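Local coordinates for protein diacylglycerol O-acyltransferase (Marinobacter hydrocarbonoclasticus, PDB 6CHJ) that probably transfers the acyl group of an acyl-CoA to diacylglycerol, giving triacylglycerol and free CoA, and works as a wax ester synthase, at residues Phe29-Gly34 / Lys124-Ala129; Phe84-Thr89 / Leu119-Lys124; His159-Ile164 / Leu388-Ala393; Glu396-Val401 / Thr415-Gln420. One frame throughout, in Å; residues are numbered along the deposited sequence.

Interaction 1 of 4, residues Phe29-Gly34 / Lys124-Ala129; sequences FSFPEG and KDRQFA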
loop_
_atom_site.group_PDB
_atom_site.type_symbol
_atom_site.label_atom_id
_atom_site.label_comp_id
_atom_site.label_asym_id
_atom_site.label_seq_id
_atom_site.Cartn_x
_atom_site.Cartn_y
_atom_site.Cartn_z
ATOM N N PHE B 29 -9.305 -21.377 -0.642
ATOM C CA PHE B 29 -10.471 -22.215 -0.878
ATOM C C PHE B 29 -10.328 -22.981 -2.183
ATOM O O PHE B 29 -9.530 -22.636 -3.056
ATOM C CB PHE B 29 -11.775 -21.430 -0.964
ATOM C CG PHE B 29 -12.063 -20.561 0.212
ATOM C CD1 PHE B 29 -12.844 -21.026 1.256
ATOM C CD2 PHE B 29 -11.626 -19.250 0.237
ATOM C CE1 PHE B 29 -13.157 -20.204 2.346
ATOM C CE2 PHE B 29 -11.924 -18.433 1.311
ATOM C CZ PHE B 29 -12.691 -18.916 2.375
ATOM N N SER B 30 -11.132 -24.029 -2.308
ATOM C CA SER B 30 -11.307 -24.707 -3.580
ATOM C C SER B 30 -12.624 -24.261 -4.203
ATOM O O SER B 30 -13.545 -23.825 -3.496
ATOM C CB SER B 30 -11.275 -26.225 -3.400
ATOM O OG SER B 30 -9.937 -26.681 -3.365
ATOM N N PHE B 31 -12.688 -24.322 -5.534
ATOM C CA PHE B 31 -13.963 -24.110 -6.209
ATOM C C PHE B 31 -15.006 -25.059 -5.620
ATOM O O PHE B 31 -14.717 -26.255 -5.451
ATOM C CB PHE B 31 -13.860 -24.372 -7.714
ATOM C CG PHE B 31 -13.288 -23.233 -8.520
ATOM C CD1 PHE B 31 -12.513 -22.240 -7.922
ATOM C CD2 PHE B 31 -13.504 -23.177 -9.902
ATOM C CE1 PHE B 31 -11.964 -21.214 -8.682
ATOM C CE2 PHE B 31 -12.959 -22.149 -10.665
ATOM C CZ PHE B 31 -12.193 -21.163 -10.050
ATOM N N PRO B 32 -16.211 -24.586 -5.300
ATOM C CA PRO B 32 -17.260 -25.525 -4.878
ATOM C C PRO B 32 -17.534 -26.512 -6.005
ATOM O O PRO B 32 -17.391 -26.183 -7.187
ATOM C CB PRO B 32 -18.475 -24.627 -4.595
ATOM C CG PRO B 32 -17.940 -23.197 -4.598
ATOM C CD PRO B 32 -16.728 -23.222 -5.496
ATOM N N GLU B 33 -17.884 -27.744 -5.632
ATOM C CA GLU B 33 -18.047 -28.786 -6.639
ATOM C C GLU B 33 -19.081 -28.375 -7.679
ATOM O O GLU B 33 -20.182 -27.915 -7.343
ATOM C CB GLU B 33 -18.438 -30.119 -5.994
ATOM C CG GLU B 33 -18.488 -31.323 -6.970
ATOM C CD GLU B 33 -17.320 -31.380 -7.972
ATOM O OE1 GLU B 33 -16.425 -32.240 -7.804
ATOM O OE2 GLU B 33 -17.308 -30.594 -8.949
ATOM N N GLY B 34 -18.696 -28.515 -8.947
ATOM C CA GLY B 34 -19.568 -28.176 -10.054
ATOM C C GLY B 34 -19.676 -26.705 -10.380
ATOM O O GLY B 34 -20.729 -26.264 -10.847
ATOM N N LYS B 124 -4.141 -21.597 -9.808
ATOM C CA LYS B 124 -4.051 -22.657 -10.807
ATOM C C LYS B 124 -5.256 -23.590 -10.850
ATOM O O LYS B 124 -6.102 -23.465 -11.742
ATOM C CB LYS B 124 -2.770 -23.474 -10.608
ATOM C CG LYS B 124 -1.817 -23.290 -11.777
ATOM C CD LYS B 124 -0.484 -24.009 -11.628
ATOM C CE LYS B 124 0.323 -23.890 -12.945
ATOM N NZ LYS B 124 1.818 -23.984 -12.777
ATOM N N ASP B 125 -5.349 -24.546 -9.934
ATOM C CA ASP B 125 -6.241 -25.693 -10.150
ATOM C C ASP B 125 -7.562 -25.508 -9.396
ATOM O O ASP B 125 -7.907 -26.245 -8.473
ATOM C CB ASP B 125 -5.536 -26.993 -9.758
ATOM C CG ASP B 125 -4.359 -27.333 -10.679
ATOM O OD1 ASP B 125 -3.197 -27.296 -10.213
ATOM O OD2 ASP B 125 -4.595 -27.655 -11.864
ATOM N N ARG B 126 -8.306 -24.489 -9.820
ATOM C CA ARG B 126 -9.677 -24.253 -9.358
ATOM C C ARG B 126 -9.710 -23.931 -7.861
ATOM O O ARG B 126 -10.511 -24.469 -7.086
ATOM C CB ARG B 126 -10.591 -25.441 -9.713
ATOM C CG ARG B 126 -10.775 -25.659 -11.238
ATOM C CD ARG B 126 -11.730 -26.825 -11.617
ATOM N NE ARG B 126 -13.006 -26.760 -10.912
ATOM C CZ ARG B 126 -14.098 -26.174 -11.396
ATOM N NH1 ARG B 126 -14.060 -25.581 -12.591
ATOM N NH2 ARG B 126 -15.219 -26.155 -10.672
ATOM N N GLN B 127 -8.832 -23.016 -7.460
ATOM C CA GLN B 127 -8.852 -22.441 -6.129
ATOM C C GLN B 127 -8.935 -20.926 -6.237
ATOM O O GLN B 127 -8.600 -20.342 -7.268
ATOM C CB GLN B 127 -7.606 -22.848 -5.334
ATOM C CG GLN B 127 -7.316 -24.334 -5.389
ATOM C CD GLN B 127 -6.605 -24.843 -4.142
ATOM O OE1 GLN B 127 -7.236 -25.111 -3.115
ATOM N NE2 GLN B 127 -5.287 -24.992 -4.231
ATOM N N PHE B 128 -9.390 -20.298 -5.154
ATOM C CA PHE B 128 -9.306 -18.859 -4.984
ATOM C C PHE B 128 -8.866 -18.553 -3.549
ATOM O O PHE B 128 -8.759 -19.455 -2.710
ATOM C CB PHE B 128 -10.636 -18.187 -5.338
ATOM C CG PHE B 128 -11.758 -18.505 -4.399
ATOM C CD1 PHE B 128 -12.148 -17.585 -3.440
ATOM C CD2 PHE B 128 -12.451 -19.695 -4.508
ATOM C CE1 PHE B 128 -13.180 -17.850 -2.571
ATOM C CE2 PHE B 128 -13.498 -19.975 -3.649
ATOM C CZ PHE B 128 -13.866 -19.043 -2.678
ATOM N N ALA B 129 -8.612 -17.266 -3.267
ATOM C CA ALA B 129 -8.067 -16.865 -1.974
ATOM C C ALA B 129 -8.770 -15.622 -1.440
ATOM O O ALA B 129 -9.237 -14.770 -2.198
ATOM C CB ALA B 129 -6.555 -16.593 -2.043
#
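Three backbone hydrogen bonds tie Phe29-Gly34 to Lys124-Ala129. Phe29 N reaches Phe128 O at 2.9 Å, nearly straight and almost along the C=O axis. The return bond from Phe128 N to Phe29 O, 3.1 Å, is more bent, and its donor stands above the carbonyl plane. Past the last bridge, Phe31 N still donates to Arg126 O at 2.7 Å. These are the ends of antiparallel strands 22-30 and 127-135, in a mixed sheet that strands 393-401 and 389-390 of the C-terminal family region complete; Phe29 and Phe128 form a hydrogen-bonded pair, Ser30 and Gln127 a non-hydrogen-bonded one.

Phe29 CB sits over the Phe128 ring, 3.8 Å from its centroid, a CH-pi contact, while the two rings run nearly parallel (16°) but are slid apart with little overlap. Phe128 also packs on Val40 and Leu43 of helix 39-49. Beyond the strand ends Arg126 crosses Phe31 at about a right angle: its CB lies over the ring face, 3.9 Å from the centroid, and the chain bends at chi3 (50°) so that Phe31 CD2 comes over the guanidinium, 3.4 Å from Arg126 CZ.

Among the polar ends, Arg126 NH2 is hydrogen-bonded to Ala35 O, and Ser30 OG to Glu396.

Interaction 2 of 4, residues Phe84-Thr89 / Leu119-Lys124; sequences FEALPT and LIEGLK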
loop_
_atom_site.group_PDB
_atom_site.type_symbol
_atom_site.label_atom_id
_atom_site.label_comp_id
_atom_site.label_asym_id
_atom_site.label_seq_id
_atom_site.Cartn_x
_atom_site.Cartn_y
_atom_site.Cartn_z
ATOM N N PHE B 84 -11.114 -7.004 -5.895
ATOM C CA PHE B 84 -11.041 -8.173 -6.748
ATOM C C PHE B 84 -9.736 -8.060 -7.518
ATOM O O PHE B 84 -9.553 -7.121 -8.303
ATOM C CB PHE B 84 -12.252 -8.228 -7.679
ATOM C CG PHE B 84 -12.331 -9.470 -8.533
ATOM C CD1 PHE B 84 -11.737 -10.661 -8.127
ATOM C CD2 PHE B 84 -13.012 -9.441 -9.747
ATOM C CE1 PHE B 84 -11.813 -11.796 -8.920
ATOM C CE2 PHE B 84 -13.105 -10.578 -10.551
ATOM C CZ PHE B 84 -12.505 -11.758 -10.136
ATOM N N GLU B 85 -8.823 -9.002 -7.277
ATOM C CA GLU B 85 -7.501 -8.972 -7.874
ATOM C C GLU B 85 -7.170 -10.367 -8.378
ATOM O O GLU B 85 -7.889 -11.338 -8.114
ATOM C CB GLU B 85 -6.435 -8.486 -6.870
ATOM C CG GLU B 85 -6.382 -6.971 -6.671
ATOM C CD GLU B 85 -6.411 -6.568 -5.193
ATOM O OE1 GLU B 85 -6.527 -7.461 -4.328
ATOM O OE2 GLU B 85 -6.324 -5.357 -4.897
ATOM N N ALA B 86 -6.053 -10.462 -9.086
ATOM C CA ALA B 86 -5.707 -11.657 -9.820
ATOM C C ALA B 86 -4.215 -11.888 -9.711
ATOM O O ALA B 86 -3.431 -10.938 -9.615
ATOM C CB ALA B 86 -6.093 -11.540 -11.299
ATOM N N LEU B 87 -3.820 -13.200 -9.727
ATOM C CA LEU B 87 -2.399 -13.457 -9.632
ATOM C C LEU B 87 -1.774 -13.425 -11.017
ATOM O O LEU B 87 -2.418 -13.785 -11.998
ATOM C CB LEU B 87 -2.146 -14.818 -8.991
ATOM C CG LEU B 87 -2.510 -14.965 -7.513
ATOM C CD1 LEU B 87 -2.129 -16.338 -7.084
ATOM C CD2 LEU B 87 -1.825 -13.901 -6.630
ATOM N N PRO B 88 -0.528 -12.997 -11.141
ATOM C CA PRO B 88 0.148 -13.100 -12.437
ATOM C C PRO B 88 0.470 -14.557 -12.752
ATOM O O PRO B 88 0.631 -15.390 -11.855
ATOM C CB PRO B 88 1.427 -12.283 -12.231
ATOM C CG PRO B 88 1.741 -12.498 -10.760
ATOM C CD PRO B 88 0.403 -12.649 -10.047
ATOM N N THR B 89 0.558 -14.853 -14.053
ATOM C CA THR B 89 1.003 -16.163 -14.513
ATOM C C THR B 89 2.308 -16.537 -13.801
ATOM O O THR B 89 3.248 -15.728 -13.774
ATOM C CB THR B 89 1.208 -16.149 -16.037
ATOM O OG1 THR B 89 -0.058 -16.018 -16.692
ATOM C CG2 THR B 89 1.875 -17.429 -16.527
ATOM N N LEU B 119 -10.239 -10.456 -2.612
ATOM C CA LEU B 119 -10.561 -11.699 -3.295
ATOM C C LEU B 119 -9.617 -11.861 -4.482
ATOM O O LEU B 119 -9.634 -11.053 -5.417
ATOM C CB LEU B 119 -12.026 -11.704 -3.732
ATOM C CG LEU B 119 -12.545 -12.826 -4.642
ATOM C CD1 LEU B 119 -12.401 -14.154 -3.930
ATOM C CD2 LEU B 119 -14.015 -12.570 -5.067
ATOM N N ILE B 120 -8.811 -12.919 -4.452
ATOM C CA ILE B 120 -7.765 -13.170 -5.441
ATOM C C ILE B 120 -8.205 -14.324 -6.339
ATOM O O ILE B 120 -8.498 -15.426 -5.851
ATOM C CB ILE B 120 -6.420 -13.493 -4.770
ATOM C CG1 ILE B 120 -6.047 -12.424 -3.715
ATOM C CG2 ILE B 120 -5.328 -13.663 -5.829
ATOM C CD1 ILE B 120 -5.192 -12.969 -2.570
ATOM N N GLU B 121 -8.232 -14.075 -7.648
ATOM C CA GLU B 121 -8.477 -15.066 -8.687
ATOM C C GLU B 121 -7.152 -15.363 -9.377
ATOM O O GLU B 121 -6.098 -14.858 -8.983
ATOM C CB GLU B 121 -9.545 -14.583 -9.692
ATOM C CG GLU B 121 -9.040 -13.599 -10.782
ATOM C CD GLU B 121 -9.933 -13.559 -12.056
ATOM O OE1 GLU B 121 -11.128 -13.915 -11.979
ATOM O OE2 GLU B 121 -9.439 -13.144 -13.137
ATOM N N GLY B 122 -7.208 -16.216 -10.401
ATOM C CA GLY B 122 -6.019 -16.624 -11.123
ATOM C C GLY B 122 -5.200 -17.722 -10.476
ATOM O O GLY B 122 -4.072 -17.967 -10.913
ATOM N N LEU B 123 -5.706 -18.383 -9.444
ATOM C CA LEU B 123 -4.963 -19.506 -8.889
ATOM C C LEU B 123 -5.153 -20.729 -9.782
ATOM O O LEU B 123 -6.179 -20.877 -10.449
ATOM C CB LEU B 123 -5.405 -19.785 -7.454
ATOM C CG LEU B 123 -4.762 -18.842 -6.419
ATOM C CD1 LEU B 123 -5.464 -17.466 -6.334
ATOM C CD2 LEU B 123 -4.688 -19.498 -5.059
ATOM N N LYS B 124 -4.141 -21.597 -9.808
ATOM C CA LYS B 124 -4.051 -22.657 -10.807
ATOM C C LYS B 124 -5.256 -23.590 -10.850
ATOM O O LYS B 124 -6.102 -23.465 -11.742
ATOM C CB LYS B 124 -2.770 -23.474 -10.608
ATOM C CG LYS B 124 -1.817 -23.290 -11.777
ATOM C CD LYS B 124 -0.484 -24.009 -11.628
ATOM C CE LYS B 124 0.323 -23.890 -12.945
ATOM N NZ LYS B 124 1.818 -23.984 -12.777
#
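The Phe84 ring has Leu119 O at its edge, in the ring plane and 3.5 Å from Phe84 CD1. Obliquely to the ring comes the Glu121 carboxylate, its plane turned 85° from the ring, with OE1 3.2 Å from Phe84 CZ. Phe84 CG is anti to the backbone N (chi1 -175°), which lays the ring alongside Leu119, both side chains pointing the same way. Glu121 CG takes the crowded position between N and carbonyl carbon (chi1 80°); from there the extended chain passes Ala86 CB and carries OE2 to a hydrogen bond with Thr89 of the second subunit. An alanine in place of Phe84 would remove the ring and probably leave Leu119 and the Glu121 carboxylate less tightly packed. On the other side of the strands Leu87 CG meets Ile120 CG2 at 3.5 Å, and Leu87 CD1 meets Leu123 CD1 at 3.6 Å, with Phe99 of helix 93-105 against Leu87 and Ile120. Backbone hydrogen bonds run from Glu85 N to Leu119 O (2.9 Å, almost straight), Glu121 N to Glu85 O (2.8 Å) and Leu87 N to Glu121 O (2.9 Å). Such parallel pairing of strands 82-86 and 115-121, joined through helix 93-105, is that of a beta-alpha-beta crossover.

Interaction 3 of 4, residues His159-Ile164 / Leu388-Ala393; sequences HGMPPI and LYWNGA
Asn391, at the second position of a type I' beta turn from Trp390 to Ala393, plugs its side chain into the loop 159-164. The turn joins strands 389-390 and 393-401, so a hairpin of the C-terminal family region meets a loop of the catalytic one. The side chains of Asn391 and Met161 slide past each other in opposite directions. With CG anti to its own carbonyl carbon (chi1 -58°), Asn391 presents both ends of its amide to the backbone of Met161: OD1 takes the Met161 N-H on a lone pair, in a hydrogen bond modelled at a very short 2.3 Å from Met161 N to Asn391 OD1, and ND2 gives a nearly straight hydrogen bond to Met161 O, 3.2 Å, within the amide plane. Two bonds to one residue fix the rotation of the amide. Met161, bent at chi3, brings CE to 3.3 Å from Asn391 N.

Trp390 stands with CG anti to its backbone N (chi1 -161°). One face of its indole carries Asn391 ND2 near the rim; Met161 CB approaches CD1, and Pro163 CB nears CZ2 at 4.1 Å. Leu43 and Leu47 of helix 39-49 also pack against this indole. His159 lays one ring face over Asn391 O, which lies 3.4 Å above the plane toward the rim. At the indole's edge, Trp390 NE1 donates to Pro162 O at 2.9 Å, the oxygen close to the ring plane but the donor above the plane of the carbonyl.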
loop_
_atom_site.group_PDB
_atom_site.type_symbol
_atom_site.label_atom_id
_atom_site.label_comp_id
_atom_site.label_asym_id
_atom_site.label_seq_id
_atom_site.Cartn_x
_atom_site.Cartn_y
_atom_site.Cartn_z
ATOM N N HIS B 159 -25.816 -22.426 1.338
ATOM C CA HIS B 159 -25.392 -21.322 0.488
ATOM C C HIS B 159 -25.945 -20.006 1.041
ATOM O O HIS B 159 -26.583 -19.965 2.108
ATOM C CB HIS B 159 -25.800 -21.574 -0.965
ATOM C CG HIS B 159 -24.896 -22.534 -1.685
ATOM N ND1 HIS B 159 -24.648 -23.813 -1.230
ATOM C CD2 HIS B 159 -24.168 -22.394 -2.820
ATOM C CE1 HIS B 159 -23.810 -24.420 -2.055
ATOM N NE2 HIS B 159 -23.505 -23.581 -3.029
ATOM N N GLY B 160 -25.638 -18.920 0.328
ATOM C CA GLY B 160 -26.051 -17.579 0.735
ATOM C C GLY B 160 -25.473 -17.102 2.054
ATOM O O GLY B 160 -26.190 -16.458 2.842
ATOM N N MET B 161 -24.166 -17.440 2.339
ATOM C CA MET B 161 -23.523 -17.005 3.577
ATOM C C MET B 161 -22.900 -15.620 3.413
ATOM O O MET B 161 -22.336 -15.312 2.356
ATOM C CB MET B 161 -22.435 -17.981 3.996
ATOM C CG MET B 161 -22.888 -19.096 4.932
ATOM S SD MET B 161 -21.768 -20.504 4.765
ATOM C CE MET B 161 -22.613 -21.412 3.492
ATOM N N PRO B 162 -22.961 -14.805 4.463
ATOM C CA PRO B 162 -22.485 -13.417 4.370
ATOM C C PRO B 162 -20.973 -13.341 4.235
ATOM O O PRO B 162 -20.261 -14.345 4.408
ATOM C CB PRO B 162 -22.941 -12.792 5.703
ATOM C CG PRO B 162 -23.895 -13.756 6.302
ATOM C CD PRO B 162 -23.531 -15.106 5.786
ATOM N N PRO B 163 -20.452 -12.157 3.912
ATOM C CA PRO B 163 -19.020 -11.885 4.057
ATOM C C PRO B 163 -18.685 -11.308 5.434
ATOM O O PRO B 163 -19.561 -10.894 6.199
ATOM C CB PRO B 163 -18.764 -10.855 2.948
ATOM C CG PRO B 163 -20.077 -10.111 2.837
ATOM C CD PRO B 163 -21.140 -11.142 3.087
ATOM N N ILE B 164 -17.380 -11.282 5.735
ATOM C CA ILE B 164 -16.930 -10.944 7.089
ATOM C C ILE B 164 -17.393 -9.561 7.525
ATOM O O ILE B 164 -17.526 -9.294 8.726
ATOM C CB ILE B 164 -15.397 -11.039 7.202
ATOM C CG1 ILE B 164 -14.999 -11.222 8.668
ATOM C CG2 ILE B 164 -14.737 -9.762 6.645
ATOM C CD1 ILE B 164 -13.605 -11.721 8.852
ATOM N N LEU B 388 -14.373 -26.868 6.984
ATOM C CA LEU B 388 -15.243 -25.706 6.901
ATOM C C LEU B 388 -15.434 -25.323 5.441
ATOM O O LEU B 388 -14.663 -25.713 4.558
ATOM C CB LEU B 388 -14.694 -24.528 7.716
ATOM C CG LEU B 388 -14.804 -24.679 9.233
ATOM C CD1 LEU B 388 -14.180 -23.501 9.966
ATOM C CD2 LEU B 388 -16.252 -24.848 9.623
ATOM N N TYR B 389 -16.511 -24.580 5.194
ATOM C CA TYR B 389 -16.901 -24.195 3.846
ATOM C C TYR B 389 -17.465 -22.787 3.889
ATOM O O TYR B 389 -18.098 -22.393 4.875
ATOM C CB TYR B 389 -17.946 -25.164 3.232
ATOM C CG TYR B 389 -17.557 -26.627 3.328
ATOM C CD1 TYR B 389 -17.710 -27.330 4.523
ATOM C CD2 TYR B 389 -17.014 -27.300 2.237
ATOM C CE1 TYR B 389 -17.338 -28.648 4.633
ATOM C CE2 TYR B 389 -16.643 -28.635 2.339
ATOM C CZ TYR B 389 -16.805 -29.296 3.544
ATOM O OH TYR B 389 -16.444 -30.612 3.673
ATOM N N TRP B 390 -17.197 -22.027 2.828
ATOM C CA TRP B 390 -17.894 -20.777 2.536
ATOM C C TRP B 390 -18.744 -21.057 1.310
ATOM O O TRP B 390 -18.201 -21.349 0.239
ATOM C CB TRP B 390 -16.930 -19.620 2.276
ATOM C CG TRP B 390 -17.553 -18.231 2.414
ATOM C CD1 TRP B 390 -18.549 -17.849 3.285
ATOM C CD2 TRP B 390 -17.195 -17.047 1.679
ATOM N NE1 TRP B 390 -18.831 -16.506 3.126
ATOM C CE2 TRP B 390 -18.017 -15.995 2.147
ATOM C CE3 TRP B 390 -16.258 -16.775 0.670
ATOM C CZ2 TRP B 390 -17.931 -14.698 1.637
ATOM C CZ3 TRP B 390 -16.177 -15.486 0.162
ATOM C CH2 TRP B 390 -17.011 -14.466 0.645
ATOM N N ASN B 391 -20.066 -20.993 1.487
ATOM C CA ASN B 391 -21.052 -21.290 0.442
ATOM C C ASN B 391 -20.583 -22.428 -0.463
ATOM O O ASN B 391 -20.540 -22.313 -1.692
ATOM C CB ASN B 391 -21.378 -20.024 -0.341
ATOM C CG ASN B 391 -21.902 -18.920 0.562
ATOM O OD1 ASN B 391 -22.953 -19.068 1.173
ATOM N ND2 ASN B 391 -21.146 -17.828 0.688
ATOM N N GLY B 392 -20.194 -23.540 0.181
ATOM C CA GLY B 392 -19.727 -24.727 -0.505
ATOM C C GLY B 392 -18.300 -24.680 -1.006
ATOM O O GLY B 392 -17.842 -25.656 -1.612
ATOM N N ALA B 393 -17.578 -23.584 -0.795
ATOM C CA ALA B 393 -16.154 -23.549 -1.094
ATOM C C ALA B 393 -15.409 -24.038 0.144
ATOM O O ALA B 393 -15.519 -23.440 1.219
ATOM C CB ALA B 393 -15.702 -22.145 -1.496
#

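Interaction 4 of 4, residues Glu396-Val401 / Thr415-Gln420; sequences EGMYPV and TSYNDQ
One hydrogen bond crosses between the segments: Gln420 NE2 gives its N-H to Glu396 O at 3.0 Å, in the carbonyl plane and on a lone pair. The Gln420 chain leaves by the crowded first torsion (chi1 61°) and then runs extended to reach it; NE2 is also bonded to Glu422. An alanine at Gln420 would probably cost this side-chain tie to strand 393-401, leaving Glu396 O without that donor.

Van der Waals and sulfur-aromatic contacts do the rest. Met398 CG meets Tyr417 CB at 3.8 Å, and its sulfur lies obliquely to the ring, 4.8 Å from the centroid, a Met-aromatic contact. Thr415 CG2 rests 3.6 Å from Met398 O and 3.8 Å from Pro400 CD.

Strands 396-401 and 415-417 run antiparallel but belong to different sheets. Glu396 and Gly397 form a classic beta bulge opposite Leu28, and a type II' turn links Tyr417 to Gln420. With no backbone bond across, the two sheets are joined here by side chains, chiefly apolar ones.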
loop_
_atom_site.group_PDB
_atom_site.type_symbol
_atom_site.label_atom_id
_atom_site.label_comp_id
_atom_site.label_asym_id
_atom_site.label_seq_id
_atom_site.Cartn_x
_atom_site.Cartn_y
_atom_site.Cartn_z
ATOM N N GLU B 396 -9.310 -24.706 2.471
ATOM C CA GLU B 396 -8.179 -25.631 2.429
ATOM C C GLU B 396 -7.030 -25.269 3.375
ATOM O O GLU B 396 -6.174 -26.125 3.635
ATOM C CB GLU B 396 -7.604 -25.724 1.009
ATOM C CG GLU B 396 -8.589 -26.135 -0.048
ATOM C CD GLU B 396 -8.845 -27.634 -0.054
ATOM O OE1 GLU B 396 -8.268 -28.354 0.797
ATOM O OE2 GLU B 396 -9.635 -28.081 -0.911
ATOM N N GLY B 397 -6.966 -24.030 3.871
ATOM C CA GLY B 397 -5.881 -23.592 4.734
ATOM C C GLY B 397 -6.049 -22.139 5.145
ATOM O O GLY B 397 -6.411 -21.297 4.309
ATOM N N MET B 398 -5.816 -21.835 6.427
ATOM C CA MET B 398 -5.957 -20.490 6.977
ATOM C C MET B 398 -4.649 -20.118 7.672
ATOM O O MET B 398 -4.172 -20.861 8.537
ATOM C CB MET B 398 -7.149 -20.406 7.953
ATOM C CG MET B 398 -7.377 -21.686 8.774
ATOM S SD MET B 398 -8.666 -21.628 10.054
ATOM C CE MET B 398 -8.017 -20.375 11.161
ATOM N N TYR B 399 -4.072 -18.976 7.282
ATOM C CA TYR B 399 -2.712 -18.592 7.663
ATOM C C TYR B 399 -2.722 -17.169 8.203
ATOM O O TYR B 399 -3.031 -16.221 7.449
ATOM C CB TYR B 399 -1.757 -18.703 6.474
ATOM C CG TYR B 399 -1.845 -20.033 5.765
ATOM C CD1 TYR B 399 -1.102 -21.133 6.208
ATOM C CD2 TYR B 399 -2.691 -20.206 4.673
ATOM C CE1 TYR B 399 -1.183 -22.378 5.562
ATOM C CE2 TYR B 399 -2.786 -21.435 4.023
ATOM C CZ TYR B 399 -2.027 -22.517 4.478
ATOM O OH TYR B 399 -2.130 -23.727 3.837
ATOM N N PRO B 400 -2.379 -16.961 9.465
ATOM C CA PRO B 400 -2.340 -15.605 9.996
ATOM C C PRO B 400 -1.163 -14.823 9.423
ATOM O O PRO B 400 -0.144 -15.392 9.021
ATOM C CB PRO B 400 -2.188 -15.831 11.504
ATOM C CG PRO B 400 -1.409 -17.100 11.583
ATOM C CD PRO B 400 -1.923 -17.954 10.452
ATOM N N VAL B 401 -1.331 -13.498 9.377
ATOM C CA VAL B 401 -0.320 -12.564 8.884
ATOM C C VAL B 401 -0.152 -11.532 9.977
ATOM O O VAL B 401 -1.082 -10.769 10.259
ATOM C CB VAL B 401 -0.719 -11.890 7.561
ATOM C CG1 VAL B 401 0.508 -11.258 6.921
ATOM C CG2 VAL B 401 -1.390 -12.893 6.614
ATOM N N THR B 415 -1.425 -21.544 13.940
ATOM C CA THR B 415 -2.810 -21.877 14.207
ATOM C C THR B 415 -3.022 -23.292 13.702
ATOM O O THR B 415 -2.168 -23.864 13.012
ATOM C CB THR B 415 -3.780 -20.879 13.544
ATOM O OG1 THR B 415 -5.128 -21.184 13.929
ATOM C CG2 THR B 415 -3.680 -20.958 12.052
ATOM N N SER B 416 -4.162 -23.858 14.059
ATOM C CA SER B 416 -4.510 -25.181 13.579
ATOM C C SER B 416 -5.879 -25.126 12.927
ATOM O O SER B 416 -6.734 -24.301 13.282
ATOM C CB SER B 416 -4.481 -26.235 14.704
ATOM O OG SER B 416 -5.144 -25.778 15.867
ATOM N N TYR B 417 -6.057 -25.990 11.940
ATOM C CA TYR B 417 -7.334 -26.149 11.253
ATOM C C TYR B 417 -7.454 -27.628 10.923
ATOM O O TYR B 417 -6.685 -28.138 10.103
ATOM C CB TYR B 417 -7.414 -25.271 9.994
ATOM C CG TYR B 417 -8.499 -25.630 8.970
ATOM C CD1 TYR B 417 -9.850 -25.707 9.329
ATOM C CD2 TYR B 417 -8.170 -25.856 7.636
ATOM C CE1 TYR B 417 -10.831 -26.020 8.380
ATOM C CE2 TYR B 417 -9.132 -26.175 6.692
ATOM C CZ TYR B 417 -10.461 -26.254 7.062
ATOM O OH TYR B 417 -11.415 -26.563 6.105
ATOM N N ASN B 418 -8.379 -28.311 11.602
ATOM C CA ASN B 418 -8.716 -29.707 11.330
ATOM C C ASN B 418 -7.471 -30.589 11.257
ATOM O O ASN B 418 -6.788 -30.794 12.261
ATOM C CB ASN B 418 -9.534 -29.807 10.033
ATOM C CG ASN B 418 -10.157 -31.193 9.829
ATOM O OD1 ASN B 418 -10.951 -31.661 10.652
ATOM N ND2 ASN B 418 -9.784 -31.853 8.735
ATOM N N ASP B 419 -7.148 -31.082 10.058
ATOM C CA ASP B 419 -6.072 -32.048 9.850
ATOM C C ASP B 419 -4.683 -31.507 10.158
ATOM O O ASP B 419 -3.749 -32.308 10.260
ATOM C CB ASP B 419 -6.049 -32.524 8.394
ATOM C CG ASP B 419 -7.103 -33.558 8.096
ATOM O OD1 ASP B 419 -7.436 -33.727 6.901
ATOM O OD2 ASP B 419 -7.596 -34.203 9.049
ATOM N N GLN B 420 -4.499 -30.188 10.251
ATOM C CA GLN B 420 -3.180 -29.631 9.999
ATOM C C GLN B 420 -2.858 -28.494 10.969
ATOM O O GLN B 420 -3.723 -27.963 11.671
ATOM C CB GLN B 420 -3.068 -29.166 8.534
ATOM C CG GLN B 420 -4.080 -28.070 8.148
ATOM C CD GLN B 420 -4.482 -28.100 6.677
ATOM O OE1 GLN B 420 -4.741 -29.164 6.106
ATOM N NE2 GLN B 420 -4.555 -26.919 6.061
#

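Interactions 1 and 2 are strand pairings within one sheet, antiparallel and parallel; Leu119 and Phe128 pack between them, and Ala129 O probably accepts a hydrogen bond from Ile120 N. Interaction 2 is buried and faces the second subunit, whereas interaction 1 is partly buried, its far end edged by an exposed arginine. Interaction 3, also partly buried, sits at the sheet's other margin, where a side-chain amide, acceptor and donor at once, and an indole N-H replace strand pairing; Ala393 packs on Phe29 and Phe128. Interaction 4 is buried nearer the chain's centre and bridges to the second sheet, mostly apolar. Probable hydrogen bonds link it to interaction 1 (Ser30 OG with Glu396 OE2) and interaction 3 (Tyr417 OH with Leu388 N).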